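Local coordinates for probable porin (Pseudomonas aeruginosa, PDB 4FT6), which probably acts as an outer-membrane porin, a beta-barrel channel through which small solutes pass into Pseudomonas aeruginosa, at residues A[135-140]-A[156-161]; A[170-175]-A[278-283]; A[289-294]-A[327-332]; A[296-301]-A[342-347]. All coordinates share one frame; numbering follows the deposited sequence.

Interaction 1 of 4, residues A[135-140]-A[156-161]; sequences TFQGGM and MRSLSQ
T135, F136 and Q137 run antiparallel to S158, L159 and S160, the axes of strands 135-137 and 156-160 approaching to 4.6 Å with their directions at 154°. T135 and S160 form a hydrogen-bonded pair, F136 and L159 a non-hydrogen-bonded one, and Q137 N bonds to S158 O. Beyond Q137 the pairing slips by one residue in a classic beta bulge: R157 N makes a nearly straight bond to Q137 O at 2.8 Å, while S158 N reaches the same oxygen weakly. G138 then forms a non-hydrogen-bonded pair with M156, CA to CA 4.3 Å; a side chain there would probably be hard to fit.

F136 and L159 point to the same face of the sheet, lying side by side. L159 CB sits 3.6 Å above the F136 ring plane, toward its rim, in a CH-pi contact. The M156 side chain crosses F136 at about a right angle, its CG near CB and CD2 of the aromatic.

T135, Q137, S158 and S160 occupy the other face. A bend at chi2 (74°) turns Q137 CD back over the strand. OE1 faces S158 OG at an implausibly short separation, so the details of this bond are doubtful. Q137 NE2 and T135 OG1 both bond to the carboxylate of E116, and a water donates to T135 OG1 at 2.9 Å. The pair of strands is thus two-faced: aromatic and aliphatic groups fill one side, while polar groups on the other are satisfied largely from outside, by E116 and, for S160 OG, by D166 O.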
loop_
_atom_site.group_PDB
_atom_site.type_symbol
_atom_site.label_atom_id
_atom_site.label_comp_id
_atom_site.label_asym_id
_atom_site.label_seq_id
_atom_site.Cartn_x
_atom_site.Cartn_y
_atom_site.Cartn_z
ATOM N N THR A 135 -2.882 5.700 8.305
ATOM C CA THR A 135 -3.886 6.708 7.971
ATOM C C THR A 135 -3.233 8.058 7.809
ATOM O O THR A 135 -2.131 8.284 8.318
ATOM C CB THR A 135 -4.977 6.830 9.042
ATOM O OG1 THR A 135 -4.360 6.860 10.330
ATOM C CG2 THR A 135 -5.961 5.673 8.967
ATOM N N PHE A 136 -3.913 8.964 7.116
ATOM C CA PHE A 136 -3.390 10.312 7.021
ATOM C C PHE A 136 -4.359 11.350 7.593
ATOM O O PHE A 136 -5.556 11.093 7.739
ATOM C CB PHE A 136 -3.045 10.611 5.580
ATOM C CG PHE A 136 -1.781 9.968 5.133
ATOM C CD1 PHE A 136 -1.734 8.609 4.828
ATOM C CD2 PHE A 136 -0.610 10.719 5.053
ATOM C CE1 PHE A 136 -0.527 8.019 4.431
ATOM C CE2 PHE A 136 0.594 10.138 4.656
ATOM C CZ PHE A 136 0.635 8.795 4.341
ATOM N N GLN A 137 -3.840 12.525 7.923
ATOM C CA GLN A 137 -4.697 13.566 8.431
ATOM C C GLN A 137 -4.604 14.765 7.534
ATOM O O GLN A 137 -3.523 15.361 7.379
ATOM C CB GLN A 137 -4.311 13.972 9.855
ATOM C CG GLN A 137 -4.622 12.912 10.880
ATOM C CD GLN A 137 -3.660 11.755 10.792
ATOM O OE1 GLN A 137 -2.445 11.960 10.833
ATOM N NE2 GLN A 137 -4.186 10.533 10.632
ATOM N N GLY A 138 -5.751 15.137 6.972
ATOM C CA GLY A 138 -5.843 16.322 6.144
ATOM C C GLY A 138 -7.181 16.342 5.436
ATOM O O GLY A 138 -8.222 16.102 6.067
ATOM N N GLY A 139 -7.159 16.619 4.133
ATOM C CA GLY A 139 -8.381 16.817 3.386
ATOM C C GLY A 139 -8.204 16.384 1.946
ATOM O O GLY A 139 -7.163 16.656 1.324
ATOM N N MET A 140 -9.216 15.710 1.406
ATOM C CA MET A 140 -9.140 15.249 0.030
ATOM C C MET A 140 -10.319 15.732 -0.783
ATOM O O MET A 140 -11.478 15.651 -0.354
ATOM C CB MET A 140 -9.071 13.720 -0.042
ATOM C CG MET A 140 -7.879 13.117 0.659
ATOM S SD MET A 140 -8.020 11.322 0.721
ATOM C CE MET A 140 -7.622 10.925 -0.980
ATOM N N MET A 156 -2.188 16.923 2.963
ATOM C CA MET A 156 -2.058 16.142 4.179
ATOM C C MET A 156 -1.097 16.873 5.108
ATOM O O MET A 156 -0.183 17.553 4.633
ATOM C CB MET A 156 -1.508 14.757 3.844
ATOM C CG MET A 156 -2.505 13.647 4.021
ATOM S SD MET A 156 -3.895 13.822 2.925
ATOM C CE MET A 156 -4.832 12.352 3.256
ATOM N N ARG A 157 -1.302 16.747 6.419
ATOM C CA ARG A 157 -0.439 17.413 7.399
ATOM C C ARG A 157 0.327 16.463 8.288
ATOM O O ARG A 157 1.430 16.782 8.735
ATOM C CB ARG A 157 -1.249 18.376 8.262
ATOM C CG ARG A 157 -1.999 19.344 7.406
ATOM C CD ARG A 157 -2.525 20.519 8.151
ATOM N NE ARG A 157 -2.773 21.576 7.185
ATOM C CZ ARG A 157 -3.088 22.823 7.498
ATOM N NH1 ARG A 157 -3.197 23.184 8.768
ATOM N NH2 ARG A 157 -3.280 23.705 6.525
ATOM N N SER A 158 -0.262 15.299 8.542
ATOM C CA SER A 158 0.367 14.292 9.370
ATOM C C SER A 158 -0.101 12.896 8.974
ATOM O O SER A 158 -1.073 12.735 8.226
ATOM C CB SER A 158 -0.025 14.515 10.807
ATOM O OG SER A 158 -1.354 14.067 10.952
ATOM N N LEU A 159 0.596 11.888 9.489
ATOM C CA LEU A 159 0.202 10.506 9.270
ATOM C C LEU A 159 0.207 9.746 10.590
ATOM O O LEU A 159 0.803 10.195 11.571
ATOM C CB LEU A 159 1.145 9.832 8.274
ATOM C CG LEU A 159 2.644 9.756 8.610
ATOM C CD1 LEU A 159 2.992 8.683 9.654
ATOM C CD2 LEU A 159 3.446 9.504 7.330
ATOM N N SER A 160 -0.432 8.585 10.604
ATOM C CA SER A 160 -0.297 7.656 11.716
ATOM C C SER A 160 0.132 6.314 11.139
ATOM O O SER A 160 -0.592 5.727 10.321
ATOM C CB SER A 160 -1.620 7.499 12.473
ATOM O OG SER A 160 -1.480 6.555 13.530
ATOM N N GLN A 161 1.309 5.836 11.537
ATOM C CA GLN A 161 1.816 4.565 11.009
ATOM C C GLN A 161 0.951 3.374 11.432
ATOM O O GLN A 161 0.187 3.449 12.407
ATOM C CB GLN A 161 3.284 4.335 11.417
ATOM C CG GLN A 161 4.266 5.436 10.987
ATOM C CD GLN A 161 4.427 5.559 9.452
ATOM O OE1 GLN A 161 3.665 4.969 8.672
ATOM N NE2 GLN A 161 5.422 6.340 9.025
HETATM O O HOH W 1 -3.376 4.522 11.747
#

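Interaction 2 of 4, residues A[170-175]-A[278-283]; sequences LSVDGR and GMLYIA
V172 and I282 bring two loops of the OprD-type barrel together through a single backbone bridge, with one hydrogen bond before it and one after, consistent with the inward-folded loops of this family. A283 N donates to S171 O at 2.9 Å, and D173 N donates to Y281 O at 2.8 Å.

The aromatic contact belongs to D173 and Y281, whose side chains lie side by side and point the same way. D173 CG, anti to its backbone N (chi1 -166°), comes alongside the ring. Chi2 (-87°) sets the carboxylate plane, which is 12° from that of the ring. D173 CB lies 3.4 Å above the ring plane, offset toward the rim, in a CH-pi contact. The polar ends find partners outside the two segments: D173 OD2 accepts from G284 N, and Y281 OH bonds to N297. A short acid can therefore cover the ring with its methylene and still reach a backbone N-H.

Apolar packing is lighter. L280 CD2 meets V172 CG2 at 4.1 Å and lies over one face of the R175 guanidinium, 3.8 Å from NH2, while R175 NH2 forms a salt bridge with D277.

The loop of 170-175 precedes strand 183-192, and that of 278-283 follows strand 264-274. Strand 183-192 meets L170 and I282 through F183, strand 210-223 meets I282 through Y210, and strand 226-239 meets L280 through T237; no helix takes part.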
loop_
_atom_site.group_PDB
_atom_site.type_symbol
_atom_site.label_atom_id
_atom_site.label_comp_id
_atom_site.label_asym_id
_atom_site.label_seq_id
_atom_site.Cartn_x
_atom_site.Cartn_y
_atom_site.Cartn_z
ATOM N N LEU A 170 4.917 14.550 8.428
ATOM C CA LEU A 170 5.366 13.719 7.311
ATOM C C LEU A 170 6.881 13.806 7.091
ATOM O O LEU A 170 7.519 14.797 7.472
ATOM C CB LEU A 170 4.657 14.117 6.022
ATOM C CG LEU A 170 3.162 13.860 5.821
ATOM C CD1 LEU A 170 2.582 13.031 6.944
ATOM C CD2 LEU A 170 2.409 15.181 5.660
ATOM N N SER A 171 7.451 12.759 6.498
ATOM C CA SER A 171 8.890 12.679 6.206
ATOM C C SER A 171 9.058 11.651 5.088
ATOM O O SER A 171 8.067 11.041 4.664
ATOM C CB SER A 171 9.675 12.256 7.452
ATOM O OG SER A 171 9.452 10.893 7.750
ATOM N N VAL A 172 10.274 11.442 4.589
ATOM C CA VAL A 172 10.375 10.525 3.458
ATOM C C VAL A 172 10.978 9.206 3.858
ATOM O O VAL A 172 11.900 9.171 4.677
ATOM C CB VAL A 172 11.053 11.154 2.208
ATOM C CG1 VAL A 172 11.472 12.586 2.500
ATOM C CG2 VAL A 172 12.209 10.297 1.696
ATOM N N ASP A 173 10.435 8.129 3.282
ATOM C CA ASP A 173 10.798 6.773 3.670
ATOM C C ASP A 173 12.289 6.536 3.560
ATOM O O ASP A 173 12.907 6.910 2.564
ATOM C CB ASP A 173 10.060 5.742 2.827
ATOM C CG ASP A 173 10.146 4.359 3.426
ATOM O OD1 ASP A 173 11.124 3.648 3.132
ATOM O OD2 ASP A 173 9.251 3.989 4.222
ATOM N N GLY A 174 12.870 5.952 4.604
ATOM C CA GLY A 174 14.282 5.619 4.600
ATOM C C GLY A 174 15.209 6.758 4.957
ATOM O O GLY A 174 16.385 6.522 5.212
ATOM N N ARG A 175 14.706 7.991 4.978
ATOM C CA ARG A 175 15.561 9.147 5.297
ATOM C C ARG A 175 15.320 9.708 6.695
ATOM O O ARG A 175 16.230 9.766 7.522
ATOM C CB ARG A 175 15.391 10.275 4.265
ATOM C CG ARG A 175 15.536 9.859 2.807
ATOM C CD ARG A 175 16.948 9.439 2.452
ATOM N NE ARG A 175 17.087 9.101 1.027
ATOM C CZ ARG A 175 17.664 9.884 0.114
ATOM N NH1 ARG A 175 18.163 11.058 0.471
ATOM N NH2 ARG A 175 17.748 9.497 -1.156
ATOM N N GLY A 278 17.428 6.698 -5.152
ATOM C CA GLY A 278 16.412 5.715 -5.473
ATOM C C GLY A 278 15.030 6.328 -5.286
ATOM O O GLY A 278 14.906 7.540 -5.053
ATOM N N MET A 279 13.993 5.498 -5.384
ATOM C CA MET A 279 12.615 5.969 -5.243
ATOM C C MET A 279 12.393 6.742 -3.935
ATOM O O MET A 279 12.814 6.316 -2.859
ATOM C CB MET A 279 11.647 4.797 -5.310
ATOM C CG MET A 279 10.226 5.189 -5.027
ATOM S SD MET A 279 9.459 5.872 -6.492
ATOM C CE MET A 279 7.885 6.441 -5.821
ATOM N N LEU A 280 11.741 7.891 -4.052
ATOM C CA LEU A 280 11.467 8.773 -2.937
ATOM C C LEU A 280 9.955 8.774 -2.707
ATOM O O LEU A 280 9.168 8.994 -3.630
ATOM C CB LEU A 280 11.957 10.192 -3.243
ATOM C CG LEU A 280 13.480 10.315 -3.372
ATOM C CD1 LEU A 280 13.907 11.579 -4.141
ATOM C CD2 LEU A 280 14.117 10.294 -1.984
ATOM N N TYR A 281 9.544 8.506 -1.471
ATOM C CA TYR A 281 8.122 8.432 -1.141
ATOM C C TYR A 281 7.887 8.730 0.330
ATOM O O TYR A 281 8.839 8.930 1.108
ATOM C CB TYR A 281 7.523 7.072 -1.549
ATOM C CG TYR A 281 8.273 5.843 -1.053
ATOM C CD1 TYR A 281 9.476 5.437 -1.627
ATOM C CD2 TYR A 281 7.747 5.054 -0.043
ATOM C CE1 TYR A 281 10.146 4.282 -1.171
ATOM C CE2 TYR A 281 8.402 3.914 0.414
ATOM C CZ TYR A 281 9.592 3.530 -0.146
ATOM O OH TYR A 281 10.209 2.392 0.324
ATOM N N ILE A 282 6.628 8.759 0.735
ATOM C CA ILE A 282 6.364 9.161 2.106
ATOM C C ILE A 282 6.572 8.004 3.089
ATOM O O ILE A 282 6.281 6.838 2.781
ATOM C CB ILE A 282 5.023 9.912 2.210
ATOM C CG1 ILE A 282 5.254 11.325 1.684
ATOM C CG2 ILE A 282 4.515 9.985 3.634
ATOM C CD1 ILE A 282 4.028 11.951 1.251
ATOM N N ALA A 283 7.157 8.320 4.240
ATOM C CA ALA A 283 7.548 7.298 5.219
ATOM C C ALA A 283 6.416 6.305 5.500
ATOM O O ALA A 283 5.310 6.711 5.862
ATOM C CB ALA A 283 8.002 7.955 6.524
#

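Interaction 3 of 4, residues A[289-294]-A[327-332]; sequences LVNDIQ and RYASGA
I293 meets R327 and A329 through its two branches, one laid on a charge and the other on a methyl group. Its CB is already close to the arginine, 3.7 Å from R327 CZ. From there CG2 stands over the centre of the guanidinium, 3.5 Å above the plane, as the two side chains slide past each other in opposite directions. The other branch starts with CG1 between the backbone N and the carbonyl carbon (chi1 62°) and passes E346 OE2 at 3.4 Å. At the tip, CD1 touches A329 CB at 3.6 Å.

The long loop between strands 264-274 and 304-313 here lies against strand 322-334 of the beta barrel, and a beta-branched residue suits the place because its branches can cover two neighbouring side chains at once. Alanine is small enough for the loop to come close to the strand. R327 has an extended chain from CG to NE, and its NE forms a salt bridge with D348; the aliphatic cover on one guanidinium face leaves that N-H bond undisturbed. Nearer the start of the loop, a type I turn from L289 to D292 presents N291, whose OD1 lies 3.8 Å from A329 CB while accepting a hydrogen bond from Q307 NE2; its ND2 bonds to S305 OG.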
loop_
_atom_site.group_PDB
_atom_site.type_symbol
_atom_site.label_atom_id
_atom_site.label_comp_id
_atom_site.label_asym_id
_atom_site.label_seq_id
_atom_site.Cartn_x
_atom_site.Cartn_y
_atom_site.Cartn_z
ATOM N N LEU A 289 4.727 0.717 -7.698
ATOM C CA LEU A 289 5.788 0.062 -8.493
ATOM C C LEU A 289 5.536 -1.440 -8.546
ATOM O O LEU A 289 5.117 -2.041 -7.545
ATOM C CB LEU A 289 7.186 0.327 -7.930
ATOM C CG LEU A 289 7.554 1.791 -7.679
ATOM C CD1 LEU A 289 8.926 1.892 -7.037
ATOM C CD2 LEU A 289 7.499 2.593 -8.956
ATOM N N VAL A 290 5.780 -2.040 -9.708
ATOM C CA VAL A 290 5.463 -3.456 -9.927
ATOM C C VAL A 290 6.226 -4.417 -9.016
ATOM O O VAL A 290 5.682 -5.445 -8.605
ATOM C CB VAL A 290 5.642 -3.862 -11.417
ATOM C CG1 VAL A 290 7.137 -3.783 -11.834
ATOM C CG2 VAL A 290 5.021 -5.242 -11.688
ATOM N N ASN A 291 7.475 -4.079 -8.701
ATOM C CA ASN A 291 8.274 -4.882 -7.780
ATOM C C ASN A 291 8.166 -4.444 -6.332
ATOM O O ASN A 291 9.069 -4.723 -5.540
ATOM C CB ASN A 291 9.751 -4.868 -8.171
ATOM C CG ASN A 291 10.075 -5.871 -9.246
ATOM O OD1 ASN A 291 9.320 -6.822 -9.478
ATOM N ND2 ASN A 291 11.209 -5.670 -9.914
ATOM N N ASP A 292 7.093 -3.734 -5.981
ATOM C CA ASP A 292 6.863 -3.431 -4.574
ATOM C C ASP A 292 6.169 -4.654 -4.004
ATOM O O ASP A 292 4.943 -4.755 -4.016
ATOM C CB ASP A 292 5.999 -2.186 -4.380
ATOM C CG ASP A 292 5.947 -1.736 -2.931
ATOM O OD1 ASP A 292 6.141 -2.588 -2.020
ATOM O OD2 ASP A 292 5.709 -0.527 -2.702
ATOM N N ILE A 293 6.962 -5.609 -3.540
ATOM C CA ILE A 293 6.409 -6.901 -3.181
ATOM C C ILE A 293 6.587 -7.186 -1.690
ATOM O O ILE A 293 6.745 -6.256 -0.904
ATOM C CB ILE A 293 6.955 -8.032 -4.102
ATOM C CG1 ILE A 293 8.462 -8.164 -3.947
ATOM C CG2 ILE A 293 6.598 -7.751 -5.557
ATOM C CD1 ILE A 293 9.063 -9.125 -4.886
ATOM N N GLN A 294 6.563 -8.458 -1.301
ATOM C CA GLN A 294 6.325 -8.812 0.098
ATOM C C GLN A 294 7.294 -8.198 1.118
ATOM O O GLN A 294 6.849 -7.623 2.101
ATOM C CB GLN A 294 6.227 -10.337 0.273
ATOM C CG GLN A 294 5.615 -10.762 1.607
ATOM C CD GLN A 294 5.415 -12.255 1.713
ATOM O OE1 GLN A 294 5.223 -12.939 0.704
ATOM N NE2 GLN A 294 5.458 -12.776 2.939
ATOM N N ARG A 327 5.556 -15.344 -7.530
ATOM C CA ARG A 327 6.331 -14.416 -8.340
ATOM C C ARG A 327 7.818 -14.427 -7.996
ATOM O O ARG A 327 8.224 -14.745 -6.870
ATOM C CB ARG A 327 5.756 -13.009 -8.220
ATOM C CG ARG A 327 5.592 -12.586 -6.792
ATOM C CD ARG A 327 4.885 -11.267 -6.703
ATOM N NE ARG A 327 4.642 -10.933 -5.312
ATOM C CZ ARG A 327 3.851 -9.954 -4.897
ATOM N NH1 ARG A 327 3.216 -9.191 -5.768
ATOM N NH2 ARG A 327 3.711 -9.740 -3.605
ATOM N N TYR A 328 8.627 -14.089 -8.993
ATOM C CA TYR A 328 10.061 -14.008 -8.818
ATOM C C TYR A 328 10.529 -12.631 -9.280
ATOM O O TYR A 328 10.221 -12.192 -10.393
ATOM C CB TYR A 328 10.741 -15.111 -9.626
ATOM C CG TYR A 328 12.248 -15.115 -9.540
ATOM C CD1 TYR A 328 12.908 -15.763 -8.507
ATOM C CD2 TYR A 328 13.015 -14.488 -10.509
ATOM C CE1 TYR A 328 14.306 -15.773 -8.437
ATOM C CE2 TYR A 328 14.407 -14.496 -10.449
ATOM C CZ TYR A 328 15.052 -15.139 -9.415
ATOM O OH TYR A 328 16.439 -15.140 -9.368
ATOM N N ALA A 329 11.269 -11.950 -8.412
ATOM C CA ALA A 329 11.761 -10.606 -8.686
ATOM C C ALA A 329 13.287 -10.618 -8.587
ATOM O O ALA A 329 13.848 -11.162 -7.628
ATOM C CB ALA A 329 11.174 -9.631 -7.697
ATOM N N SER A 330 13.964 -10.031 -9.568
ATOM C CA SER A 330 15.427 -10.076 -9.606
ATOM C C SER A 330 15.993 -8.686 -9.859
ATOM O O SER A 330 15.530 -7.993 -10.760
ATOM C CB SER A 330 15.895 -11.039 -10.701
ATOM O OG SER A 330 17.307 -11.112 -10.733
ATOM N N GLY A 331 16.992 -8.275 -9.080
ATOM C CA GLY A 331 17.523 -6.924 -9.196
ATOM C C GLY A 331 19.038 -6.834 -9.262
ATOM O O GLY A 331 19.748 -7.638 -8.661
ATOM N N ALA A 332 19.544 -5.845 -9.989
ATOM C CA ALA A 332 20.983 -5.681 -10.137
ATOM C C ALA A 332 21.338 -4.207 -10.283
ATOM O O ALA A 332 20.449 -3.366 -10.444
ATOM C CB ALA A 332 21.470 -6.471 -11.314
#

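Interaction 4 of 4, residues A[296-301]-A[342-347]; sequences RNFTSA and GRAWER
E346 and R296 meet because the glutamate is stretched out: CG is anti to its backbone N (chi1 176°) and CD continues the extension (chi2 176°), which carries the carboxylate from its strand to the loop. There OE1 receives a weak hydrogen bond from R296 N at 3.1 Å, and OE2 accepts another from V295 N. The setting is a beta barrel of the OprD family, with the loop of 296-301 packed on strand 342-354. A long acid suits this spot, since its two oxygens can take up successive backbone N-H groups of an irregular loop.

The two side-chain charges do not pair, R296 NE lying 6.3 Å from E346 OE1. Instead the arginine runs extended from CG to NE, past A344; in the model, where its position is less certain, NH2 pairs with E303. E346 OE2 lies near D348 OD1, a like-charge pair that may raise the affinity of E346 for a proton, and R296 and the two N-H groups may partly offset the repulsion.

F298 offers a face to R296 and an edge to the strand. R296 NE stands 3.8 Å above the ring plane, offset toward the rim. The small A344 lets the edge of the flat ring come up to the strand: F298 CE2 is 4.2 Å from A344 CB and close to the in-plane A344 O. The phenylalanine and glutamate side chains cross at a slant, and at the ring edge F298 CZ approaches E346 CB to 4.0 Å.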
loop_
_atom_site.group_PDB
_atom_site.type_symbol
_atom_site.label_atom_id
_atom_site.label_comp_id
_atom_site.label_asym_id
_atom_site.label_seq_id
_atom_site.Cartn_x
_atom_site.Cartn_y
_atom_site.Cartn_z
ATOM N N ARG A 296 10.617 -6.595 0.069
ATOM C CA ARG A 296 11.479 -5.593 -0.544
ATOM C C ARG A 296 10.781 -4.988 -1.778
ATOM O O ARG A 296 9.917 -5.637 -2.398
ATOM C CB ARG A 296 12.807 -6.245 -0.936
ATOM C CG ARG A 296 13.865 -5.283 -1.406
ATOM C CD ARG A 296 15.146 -5.996 -1.729
ATOM N NE ARG A 296 15.881 -5.277 -2.766
ATOM C CZ ARG A 296 16.562 -4.160 -2.548
ATOM N NH1 ARG A 296 16.598 -3.633 -1.331
ATOM N NH2 ARG A 296 17.202 -3.566 -3.543
ATOM N N ASN A 297 11.137 -3.752 -2.133
ATOM C CA ASN A 297 10.474 -3.072 -3.246
ATOM C C ASN A 297 11.427 -2.666 -4.396
ATOM O O ASN A 297 11.018 -2.032 -5.382
ATOM C CB ASN A 297 9.621 -1.885 -2.743
ATOM C CG ASN A 297 10.463 -0.772 -2.172
ATOM O OD1 ASN A 297 11.694 -0.850 -2.168
ATOM N ND2 ASN A 297 9.813 0.285 -1.713
ATOM N N PHE A 298 12.691 -3.055 -4.253
ATOM C CA PHE A 298 13.688 -2.898 -5.309
ATOM C C PHE A 298 13.823 -1.453 -5.764
ATOM O O PHE A 298 13.759 -1.164 -6.949
ATOM C CB PHE A 298 13.353 -3.823 -6.486
ATOM C CG PHE A 298 13.414 -5.293 -6.126
ATOM C CD1 PHE A 298 12.306 -5.945 -5.594
ATOM C CD2 PHE A 298 14.591 -6.018 -6.289
ATOM C CE1 PHE A 298 12.375 -7.308 -5.249
ATOM C CE2 PHE A 298 14.655 -7.373 -5.949
ATOM C CZ PHE A 298 13.553 -8.017 -5.427
ATOM N N THR A 299 14.034 -0.554 -4.811
ATOM C CA THR A 299 14.051 0.879 -5.098
ATOM C C THR A 299 15.354 1.574 -4.723
ATOM O O THR A 299 15.386 2.808 -4.604
ATOM C CB THR A 299 12.906 1.611 -4.388
ATOM O OG1 THR A 299 13.065 1.458 -2.977
ATOM C CG2 THR A 299 11.554 1.070 -4.823
ATOM N N SER A 300 16.411 0.786 -4.528
ATOM C CA SER A 300 17.736 1.338 -4.267
ATOM C C SER A 300 18.229 2.138 -5.472
ATOM O O SER A 300 17.816 1.876 -6.608
ATOM C CB SER A 300 18.728 0.218 -3.981
ATOM O OG SER A 300 18.398 -0.416 -2.773
ATOM N N ALA A 301 19.113 3.103 -5.225
ATOM C CA ALA A 301 19.669 3.916 -6.301
ATOM C C ALA A 301 20.232 3.054 -7.439
ATOM O O ALA A 301 21.065 2.168 -7.219
ATOM C CB ALA A 301 20.740 4.877 -5.764
ATOM N N GLY A 342 24.933 -4.068 -6.790
ATOM C CA GLY A 342 24.222 -4.813 -5.768
ATOM C C GLY A 342 23.135 -5.673 -6.394
ATOM O O GLY A 342 22.372 -5.195 -7.240
ATOM N N ARG A 343 23.068 -6.939 -5.984
ATOM C CA ARG A 343 22.097 -7.884 -6.522
ATOM C C ARG A 343 21.144 -8.397 -5.437
ATOM O O ARG A 343 21.503 -8.482 -4.257
ATOM C CB ARG A 343 22.815 -9.060 -7.188
ATOM C CG ARG A 343 23.557 -8.711 -8.475
ATOM N N ALA A 344 19.925 -8.737 -5.843
ATOM C CA ALA A 344 18.952 -9.329 -4.936
ATOM C C ALA A 344 17.900 -10.076 -5.734
ATOM O O ALA A 344 17.644 -9.753 -6.901
ATOM C CB ALA A 344 18.298 -8.263 -4.073
ATOM N N TRP A 345 17.305 -11.088 -5.116
ATOM C CA TRP A 345 16.146 -11.728 -5.717
ATOM C C TRP A 345 15.167 -12.136 -4.631
ATOM O O TRP A 345 15.574 -12.558 -3.544
ATOM C CB TRP A 345 16.540 -12.927 -6.605
ATOM C CG TRP A 345 17.163 -14.126 -5.883
ATOM C CD1 TRP A 345 18.483 -14.468 -5.864
ATOM C CD2 TRP A 345 16.477 -15.126 -5.106
ATOM N NE1 TRP A 345 18.665 -15.614 -5.120
ATOM C CE2 TRP A 345 17.453 -16.037 -4.643
ATOM C CE3 TRP A 345 15.138 -15.337 -4.752
ATOM C CZ2 TRP A 345 17.131 -17.146 -3.846
ATOM C CZ3 TRP A 345 14.817 -16.425 -3.951
ATOM C CH2 TRP A 345 15.812 -17.324 -3.512
ATOM N N GLU A 346 13.877 -11.995 -4.920
ATOM C CA GLU A 346 12.839 -12.361 -3.972
ATOM C C GLU A 346 11.846 -13.271 -4.669
ATOM O O GLU A 346 11.513 -13.067 -5.844
ATOM C CB GLU A 346 12.134 -11.124 -3.389
ATOM C CG GLU A 346 10.970 -11.441 -2.445
ATOM C CD GLU A 346 10.353 -10.197 -1.795
ATOM O OE1 GLU A 346 11.052 -9.161 -1.659
ATOM O OE2 GLU A 346 9.160 -10.255 -1.403
ATOM N N ARG A 347 11.388 -14.284 -3.938
ATOM C CA ARG A 347 10.437 -15.265 -4.450
ATOM C C ARG A 347 9.280 -15.288 -3.465
ATOM O O ARG A 347 9.467 -15.671 -2.307
ATOM C CB ARG A 347 11.099 -16.651 -4.511
ATOM C CG ARG A 347 10.179 -17.772 -4.953
ATOM C CD ARG A 347 10.075 -18.872 -3.916
ATOM N NE ARG A 347 9.353 -18.403 -2.738
ATOM C CZ ARG A 347 9.037 -19.151 -1.689
ATOM N NH1 ARG A 347 9.369 -20.431 -1.643
ATOM N NH2 ARG A 347 8.382 -18.602 -0.681
#

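In the fold
Interactions 3 and 4 are close neighbours, their centres 7 Å apart: strands 322-334 and 342-354 pair with each other, A329 N bonding to E346 O at 2.8 Å, and each strand also receives part of the same long loop. That loop supplies 278-283 to interaction 2 as well, where M279 N probably bonds to T299 O of interaction 4 at 3.1 Å. Interaction 2 continues to interaction 1 through a probable bond between Q161 NE2 and A283 O. Interaction 1 lies across the chain's centre from interactions 3 and 4, with centres about 28 and 29 Å away. The loop thus connects distant parts of the barrel, consistent with the inward-folded loops that narrow the channel in OprD-family porins.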